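PDB 3SYJ: adhesion and penetration protein autotransporter from Haemophilus influenzae, which promotes bacterial adherence to and invasion of host cells, drives aggregation by self-association, and is probably a serine protease. Local coordinates for residues V59-E64 with P221-D226. Residues are numbered along the deposited sequence; the frame is centred on the assembly and turned at random.
Sequences VAALVE and PMFIYD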
ATOM      1  N   VAL A  59     -65.583  11.619  11.043  1.00 17.24           N
ATOM      2  CA  VAL A  59     -66.839  12.136  10.502  1.00 19.14           C
ATOM      3  C   VAL A  59     -66.671  13.305   9.528  1.00 21.78           C
ATOM      4  O   VAL A  59     -67.663  13.808   8.994  1.00 22.75           O
ATOM      5  CB  VAL A  59     -67.847  12.522  11.605  1.00 16.58           C
ATOM      6  CG1 VAL A  59     -68.092  11.347  12.540  1.00 17.13           C
ATOM      7  CG2 VAL A  59     -67.355  13.727  12.374  1.00 18.45           C
ATOM      8  N   ALA A  60     -65.436  13.736   9.279  1.00 18.37           N
ATOM      9  CA  ALA A  60     -65.230  14.886   8.386  1.00 19.58           C
ATOM     10  C   ALA A  60     -63.910  14.887   7.630  1.00 15.64           C
ATOM     11  O   ALA A  60     -62.949  14.210   8.012  1.00 15.48           O
ATOM     12  CB  ALA A  60     -65.403  16.202   9.146  1.00 12.99           C
ATOM     13  N   ALA A  61     -63.868  15.663   6.555  1.00 11.79           N
ATOM     14  CA  ALA A  61     -62.666  15.752   5.745  1.00 14.16           C
ATOM     15  C   ALA A  61     -62.336  17.208   5.420  1.00 14.70           C
ATOM     16  O   ALA A  61     -63.232  18.044   5.276  1.00 14.99           O
ATOM     17  CB  ALA A  61     -62.818  14.932   4.470  1.00 15.44           C
ATOM     18  N   LEU A  62     -61.044  17.497   5.322  1.00 14.66           N
ATOM     19  CA  LEU A  62     -60.564  18.863   5.128  1.00 17.29           C
ATOM     20  C   LEU A  62     -60.582  19.253   3.645  1.00 15.21           C
ATOM     21  O   LEU A  62     -59.802  18.728   2.851  1.00 12.78           O
ATOM     22  CB  LEU A  62     -59.152  18.999   5.715  1.00 13.54           C
ATOM     23  CG  LEU A  62     -58.544  20.400   5.874  1.00 18.33           C
ATOM     24  CD1 LEU A  62     -59.287  21.241   6.914  1.00  9.09           C
ATOM     25  CD2 LEU A  62     -57.081  20.271   6.236  1.00 14.43           C
ATOM     26  N   VAL A  63     -61.477  20.170   3.279  1.00 12.31           N
ATOM     27  CA  VAL A  63     -61.647  20.550   1.881  1.00 16.98           C
ATOM     28  C   VAL A  63     -61.084  21.949   1.565  1.00 23.68           C
ATOM     29  O   VAL A  63     -60.960  22.326   0.399  1.00 22.13           O
ATOM     30  CB  VAL A  63     -63.137  20.478   1.445  1.00 21.86           C
ATOM     31  CG1 VAL A  63     -63.696  19.066   1.627  1.00 16.78           C
ATOM     32  CG2 VAL A  63     -63.967  21.473   2.226  1.00 18.05           C
ATOM     33  N   GLU A  64     -60.760  22.715   2.602  1.00 22.83           N
ATOM     34  CA  GLU A  64     -60.041  23.974   2.436  1.00 21.25           C
ATOM     35  C   GLU A  64     -59.247  24.202   3.711  1.00 23.17           C
ATOM     36  O   GLU A  64     -59.335  23.398   4.640  1.00 22.87           O
ATOM     37  CB  GLU A  64     -61.006  25.130   2.187  1.00 22.00           C
ATOM     38  CG  GLU A  64     -60.703  25.929   0.909  1.00 32.26           C
ATOM     39  CD  GLU A  64     -59.300  26.538   0.884  1.00 32.93           C
ATOM     40  OE1 GLU A  64     -58.610  26.397  -0.152  1.00 30.81           O
ATOM     41  OE2 GLU A  64     -58.888  27.151   1.895  1.00 31.16           O
ATOM     42  N   PRO A 221     -66.036  10.329   4.858  1.00 17.10           N
ATOM     43  CA  PRO A 221     -65.748  10.680   3.469  1.00 12.98           C
ATOM     44  C   PRO A 221     -65.494   9.478   2.572  1.00 13.55           C
ATOM     45  O   PRO A 221     -65.038   8.429   3.015  1.00 12.00           O
ATOM     46  CB  PRO A 221     -64.439  11.472   3.580  1.00 11.18           C
ATOM     47  CG  PRO A 221     -63.913  11.223   4.972  1.00 12.92           C
ATOM     48  CD  PRO A 221     -64.801  10.243   5.653  1.00 15.36           C
ATOM     49  N   MET A 222     -65.758   9.664   1.290  1.00 15.29           N
ATOM     50  CA  MET A 222     -65.473   8.658   0.291  1.00 15.64           C
ATOM     51  C   MET A 222     -64.674   9.376  -0.789  1.00 14.58           C
ATOM     52  O   MET A 222     -65.039  10.473  -1.208  1.00 17.32           O
ATOM     53  CB  MET A 222     -66.795   8.080  -0.226  1.00 14.50           C
ATOM     54  CG  MET A 222     -66.699   7.116  -1.383  1.00 16.14           C
ATOM     55  SD  MET A 222     -67.203   7.853  -2.945  1.00 21.94           S
ATOM     56  CE  MET A 222     -65.613   8.084  -3.677  1.00 23.10           C
ATOM     57  N   PHE A 223     -63.565   8.774  -1.211  1.00 14.22           N
ATOM     58  CA  PHE A 223     -62.627   9.425  -2.118  1.00 13.22           C
ATOM     59  C   PHE A 223     -62.508   8.671  -3.427  1.00 15.02           C
ATOM     60  O   PHE A 223     -62.610   7.448  -3.458  1.00 14.40           O
ATOM     61  CB  PHE A 223     -61.237   9.498  -1.480  1.00 12.07           C
ATOM     62  CG  PHE A 223     -61.213  10.195  -0.156  1.00 11.62           C
ATOM     63  CD1 PHE A 223     -60.929  11.549  -0.079  1.00  9.77           C
ATOM     64  CD2 PHE A 223     -61.472   9.498   1.013  1.00 10.85           C
ATOM     65  CE1 PHE A 223     -60.906  12.204   1.146  1.00  9.35           C
ATOM     66  CE2 PHE A 223     -61.447  10.141   2.242  1.00 12.31           C
ATOM     67  CZ  PHE A 223     -61.161  11.502   2.306  1.00  8.46           C
ATOM     68  N   ILE A 224     -62.274   9.400  -4.513  1.00 14.68           N
ATOM     69  CA  ILE A 224     -62.103   8.763  -5.808  1.00 14.67           C
ATOM     70  C   ILE A 224     -60.823   9.249  -6.473  1.00 19.43           C
ATOM     71  O   ILE A 224     -60.452  10.422  -6.354  1.00 16.95           O
ATOM     72  CB  ILE A 224     -63.343   8.970  -6.721  1.00 20.34           C
ATOM     73  CG1 ILE A 224     -63.345   7.966  -7.886  1.00 18.51           C
ATOM     74  CG2 ILE A 224     -63.450  10.426  -7.197  1.00 16.38           C
ATOM     75  CD1 ILE A 224     -64.634   7.956  -8.684  1.00 16.34           C
ATOM     76  N   TYR A 225     -60.124   8.341  -7.145  1.00 16.46           N
ATOM     77  CA  TYR A 225     -58.898   8.722  -7.825  1.00 16.63           C
ATOM     78  C   TYR A 225     -59.162   9.122  -9.273  1.00 21.10           C
ATOM     79  O   TYR A 225     -59.653   8.318 -10.066  1.00 16.98           O
ATOM     80  CB  TYR A 225     -57.874   7.591  -7.790  1.00 14.93           C
ATOM     81  CG  TYR A 225     -56.495   8.022  -8.274  1.00 15.36           C
ATOM     82  CD1 TYR A 225     -55.702   8.851  -7.496  1.00 15.07           C
ATOM     83  CD2 TYR A 225     -55.998   7.607  -9.501  1.00 16.15           C
ATOM     84  CE1 TYR A 225     -54.448   9.250  -7.913  1.00 19.82           C
ATOM     85  CE2 TYR A 225     -54.742   8.001  -9.935  1.00 20.29           C
ATOM     86  CZ  TYR A 225     -53.970   8.827  -9.132  1.00 20.73           C
ATOM     87  OH  TYR A 225     -52.720   9.231  -9.527  1.00 17.45           O
ATOM     88  N   ASP A 226     -58.835  10.372  -9.601  1.00 20.21           N
ATOM     89  CA  ASP A 226     -58.862  10.859 -10.976  1.00 20.28           C
ATOM     90  C   ASP A 226     -57.512  10.561 -11.628  1.00 21.67           C
ATOM     91  O   ASP A 226     -56.505  11.169 -11.280  1.00 25.38           O
ATOM     92  CB  ASP A 226     -59.142  12.364 -10.994  1.00 23.28           C
ATOM     93  CG  ASP A 226     -59.385  12.904 -12.395  1.00 25.20           C
ATOM     94  OD1 ASP A 226     -58.671  12.498 -13.337  1.00 25.97           O
ATOM     95  OD2 ASP A 226     -60.292  13.747 -12.556  1.00 26.69           O
TER
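The interface between the two beta-barrel halves of a chymotrypsin-like serine protease domain brings Ala61, on strand 61-64, against Pro221 and Phe223 of strand 221-226. The methyl of Ala61 is directed toward strand 221-226 and rests against the proline ring, its CB 3.9 Å from Pro221 CG and equally close to Pro221 CB, so it meets the CB-CG bond and not a single atom. Beside the proline ring, the same methyl approaches Phe223 more loosely, with CB 4.4 Å from CZ, oblique to the ring. With its CG opposite its own carbonyl carbon (chi1 -57°), Phe223 turns its ring back along the strand to lie beside Pro221. In this peptidase S6 domain, strand 221-226 belongs to an antiparallel sheet between strands 151-155 and 231-238, whereas strand 61-64 pairs with strand 67-69, and no hydrogen bond crosses the contact. Alanine suits the spot because a small methyl lets the backbones approach, with CA atoms of Ala61 and Pro221 6.4 Å apart; proline offers a rigid apolar surface, and phenylalanine a broad one that also reaches Ile49 and Val152. The side chain of Pro221 lies about 10 Å from that of Ser218, the probable catalytic serine, three residues earlier.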